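Local coordinates for protein aminotransferase, classes I and II (Silicibacter pomeroyi DSS-3, PDB 3H14) that probably transfers amino groups between amino acids and 2-oxo acids with pyridoxal 5'-phosphate as cofactor, perhaps acting as an aspartate aminotransferase, at residues 201-206 with 312-317. Residues are numbered along the deposited sequence; the frame is centred on the assembly and turned at random.
Sequences EIYHGI and GAFYVY
Tyr203 and Tyr315 meet tip to tip, with Tyr203 OH 2.6 Å from Tyr315 OH in a short hydrogen bond. Either hydroxyl could be the donor. The edge of Tyr315 faces the Tyr203 ring in an offset T-shaped pair, planes at 76°. Tyr203 also turns its own edge to the face of Phe314, with ring centroids 5.8 Å apart. The CA-CB bond of Tyr203 points toward 312-317, and with CG anti to the carbonyl carbon (chi1 -70°) the ring reaches Tyr315. Ala313 CB packs 3.7 Å from Tyr203 CD1.

In this class I aminotransferase, the contact joins two parts of the fold. Residues 201-206 follow strand 196-200 of the large seven-stranded sheet, whereas 312-317 runs into strand 315-319, at the edge of the smaller sheet.

Their backbones are tied by one hydrogen bond, from Ala313 N to Ile206 O at 2.8 Å. It is bent, with an N-H...O angle of 145°. Ala313 O is satisfied by Tyr208 OH, and the backbone of Gly312 is hydrogen-bonded to that of Gly175. Two overlapping turns, type I from Glu201 to His204 and type II from Tyr203 to Ile206, shape 201-206. His204 N donates to Glu201 O, and Ile206 N to Tyr203 O, each at 3.0 Å. Ile206, the last residue of the second turn, packs its CD1 3.8 Å from Phe314 CE2. His204 points away from 312-317, and its ND1 is hydrogen-bonded to Tyr85 OH. Glu201 OE1 is hydrogen-bonded to Thr214 OG1, and OE2 to Ser199 OG and Ala215 N.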
ATOM      1  N   GLU A 201      -2.481  -1.146  -7.180  1.00 19.66           N
ATOM      2  CA  GLU A 201      -3.661  -0.292  -7.127  1.00 19.10           C
ATOM      3  C   GLU A 201      -4.417  -0.568  -5.811  1.00 18.77           C
ATOM      4  O   GLU A 201      -5.603  -0.269  -5.674  1.00 18.39           O
ATOM      5  CB  GLU A 201      -4.509  -0.504  -8.387  1.00 19.63           C
ATOM      6  CG  GLU A 201      -3.657  -0.222  -9.645  1.00 19.57           C
ATOM      7  CD  GLU A 201      -4.379  -0.134 -10.983  1.00 21.13           C
ATOM      8  OE1 GLU A 201      -5.613  -0.405 -11.089  1.00 21.49           O
ATOM      9  OE2 GLU A 201      -3.651   0.198 -11.962  1.00 22.08           O
ATOM     10  N   ILE A 202      -3.676  -1.097  -4.838  1.00 17.95           N
ATOM     11  CA  ILE A 202      -4.228  -1.550  -3.553  1.00 18.71           C
ATOM     12  C   ILE A 202      -4.995  -0.442  -2.818  1.00 19.14           C
ATOM     13  O   ILE A 202      -6.017  -0.701  -2.183  1.00 18.96           O
ATOM     14  CB  ILE A 202      -3.072  -2.202  -2.713  1.00 19.06           C
ATOM     15  CG1 ILE A 202      -2.799  -3.588  -3.319  1.00 19.02           C
ATOM     16  CG2 ILE A 202      -3.363  -2.318  -1.147  1.00 19.44           C
ATOM     17  CD1 ILE A 202      -1.518  -4.227  -2.909  1.00 20.51           C
ATOM     18  N   TYR A 203      -4.554   0.801  -2.955  1.00 18.59           N
ATOM     19  CA  TYR A 203      -5.231   1.911  -2.241  1.00 19.54           C
ATOM     20  C   TYR A 203      -6.302   2.635  -3.060  1.00 19.08           C
ATOM     21  O   TYR A 203      -6.905   3.586  -2.556  1.00 18.95           O
ATOM     22  CB  TYR A 203      -4.201   2.941  -1.698  1.00 19.37           C
ATOM     23  CG  TYR A 203      -3.373   2.411  -0.564  1.00 19.48           C
ATOM     24  CD1 TYR A 203      -3.828   2.519   0.755  1.00 18.56           C
ATOM     25  CD2 TYR A 203      -2.144   1.791  -0.796  1.00 21.29           C
ATOM     26  CE1 TYR A 203      -3.080   2.011   1.811  1.00 16.39           C
ATOM     27  CE2 TYR A 203      -1.393   1.295   0.244  1.00 18.26           C
ATOM     28  CZ  TYR A 203      -1.882   1.409   1.551  1.00 18.24           C
ATOM     29  OH  TYR A 203      -1.164   0.941   2.599  1.00 20.27           O
ATOM     30  N   HIS A 204      -6.559   2.204  -4.299  1.00 19.78           N
ATOM     31  CA  HIS A 204      -7.723   2.715  -5.049  1.00 19.83           C
ATOM     32  C   HIS A 204      -9.015   2.671  -4.224  1.00 20.36           C
ATOM     33  O   HIS A 204      -9.285   1.708  -3.542  1.00 19.70           O
ATOM     34  CB  HIS A 204      -7.925   1.960  -6.365  1.00 20.53           C
ATOM     35  CG  HIS A 204      -6.922   2.329  -7.413  1.00 21.19           C
ATOM     36  ND1 HIS A 204      -7.187   2.261  -8.761  1.00 21.55           N
ATOM     37  CD2 HIS A 204      -5.656   2.797  -7.300  1.00 21.77           C
ATOM     38  CE1 HIS A 204      -6.113   2.650  -9.435  1.00 21.88           C
ATOM     39  NE2 HIS A 204      -5.170   2.977  -8.570  1.00 21.32           N
ATOM     40  N   GLY A 205      -9.826   3.722  -4.337  1.00 20.68           N
ATOM     41  CA  GLY A 205     -10.978   3.924  -3.486  1.00 20.21           C
ATOM     42  C   GLY A 205     -10.718   4.981  -2.415  1.00 20.75           C
ATOM     43  O   GLY A 205     -11.607   5.772  -2.089  1.00 19.98           O
ATOM     44  N   ILE A 206      -9.503   4.988  -1.853  1.00 21.04           N
ATOM     45  CA  ILE A 206      -9.105   5.967  -0.840  1.00 21.22           C
ATOM     46  C   ILE A 206      -8.443   7.189  -1.501  1.00 23.25           C
ATOM     47  O   ILE A 206      -7.189   7.340  -1.600  1.00 22.10           O
ATOM     48  CB  ILE A 206      -8.195   5.348   0.260  1.00 21.42           C
ATOM     49  CG1 ILE A 206      -8.925   4.180   0.919  1.00 20.46           C
ATOM     50  CG2 ILE A 206      -7.870   6.424   1.335  1.00 20.44           C
ATOM     51  CD1 ILE A 206      -8.096   3.410   1.940  1.00 19.85           C
ATOM     52  N   GLY A 312      -3.657  10.575  -1.992  1.00 21.00           N
ATOM     53  CA  GLY A 312      -4.543   9.430  -1.758  1.00 20.23           C
ATOM     54  C   GLY A 312      -3.996   8.575  -0.624  1.00 18.36           C
ATOM     55  O   GLY A 312      -3.031   8.954   0.057  1.00 17.74           O
ATOM     56  N   ALA A 313      -4.631   7.430  -0.364  1.00 17.90           N
ATOM     57  CA  ALA A 313      -4.312   6.636   0.842  1.00 17.12           C
ATOM     58  C   ALA A 313      -4.503   7.466   2.132  1.00 18.08           C
ATOM     59  O   ALA A 313      -5.237   8.462   2.128  1.00 17.55           O
ATOM     60  CB  ALA A 313      -2.887   6.070   0.784  1.00 17.47           C
ATOM     61  N   PHE A 314      -3.857   7.056   3.223  1.00 16.68           N
ATOM     62  CA  PHE A 314      -4.011   7.753   4.519  1.00 17.41           C
ATOM     63  C   PHE A 314      -2.678   7.932   5.247  1.00 16.80           C
ATOM     64  O   PHE A 314      -2.541   7.635   6.440  1.00 17.79           O
ATOM     65  CB  PHE A 314      -5.027   7.031   5.412  1.00 17.80           C
ATOM     66  CG  PHE A 314      -4.931   5.513   5.370  1.00 17.30           C
ATOM     67  CD1 PHE A 314      -3.770   4.868   5.671  1.00 17.84           C
ATOM     68  CD2 PHE A 314      -6.056   4.739   5.091  1.00 19.73           C
ATOM     69  CE1 PHE A 314      -3.695   3.491   5.667  1.00 15.98           C
ATOM     70  CE2 PHE A 314      -5.987   3.351   5.076  1.00 19.82           C
ATOM     71  CZ  PHE A 314      -4.812   2.734   5.342  1.00 20.43           C
ATOM     72  N   TYR A 315      -1.698   8.427   4.504  1.00 16.94           N
ATOM     73  CA  TYR A 315      -0.355   8.643   4.976  1.00 16.95           C
ATOM     74  C   TYR A 315       0.091  10.072   4.719  1.00 17.63           C
ATOM     75  O   TYR A 315      -0.318  10.707   3.721  1.00 18.42           O
ATOM     76  CB  TYR A 315       0.621   7.729   4.230  1.00 17.43           C
ATOM     77  CG  TYR A 315       0.303   6.259   4.347  1.00 18.32           C
ATOM     78  CD1 TYR A 315       0.243   5.668   5.593  1.00 17.60           C
ATOM     79  CD2 TYR A 315       0.072   5.466   3.220  1.00 17.10           C
ATOM     80  CE1 TYR A 315      -0.075   4.327   5.737  1.00 19.41           C
ATOM     81  CE2 TYR A 315      -0.234   4.116   3.356  1.00 17.11           C
ATOM     82  CZ  TYR A 315      -0.293   3.560   4.617  1.00 16.16           C
ATOM     83  OH  TYR A 315      -0.582   2.235   4.817  1.00 18.00           O
ATOM     84  N   VAL A 316       0.970  10.545   5.596  1.00 18.50           N
ATOM     85  CA  VAL A 316       1.749  11.759   5.336  1.00 18.69           C
ATOM     86  C   VAL A 316       3.206  11.406   5.529  1.00 18.07           C
ATOM     87  O   VAL A 316       3.573  10.881   6.563  1.00 19.20           O
ATOM     88  CB  VAL A 316       1.370  12.946   6.297  1.00 18.60           C
ATOM     89  CG1 VAL A 316       2.239  14.162   5.975  1.00 18.00           C
ATOM     90  CG2 VAL A 316      -0.074  13.303   6.175  1.00 20.41           C
ATOM     91  N   TYR A 317       4.033  11.700   4.511  1.00 18.44           N
ATOM     92  CA  TYR A 317       5.430  11.406   4.499  1.00 17.92           C
ATOM     93  C   TYR A 317       6.187  12.725   4.612  1.00 19.13           C
ATOM     94  O   TYR A 317       6.029  13.608   3.734  1.00 19.26           O
ATOM     95  CB  TYR A 317       5.795  10.755   3.167  1.00 18.00           C
ATOM     96  CG  TYR A 317       7.163  10.186   3.129  1.00 18.24           C
ATOM     97  CD1 TYR A 317       7.505   9.149   3.966  1.00 15.50           C
ATOM     98  CD2 TYR A 317       8.111  10.625   2.208  1.00 17.45           C
ATOM     99  CE1 TYR A 317       8.721   8.608   3.937  1.00 16.76           C
ATOM    100  CE2 TYR A 317       9.353  10.071   2.153  1.00 15.17           C
ATOM    101  CZ  TYR A 317       9.656   9.058   3.024  1.00 19.33           C
ATOM    102  OH  TYR A 317      10.884   8.452   3.019  1.00 20.10           O
TER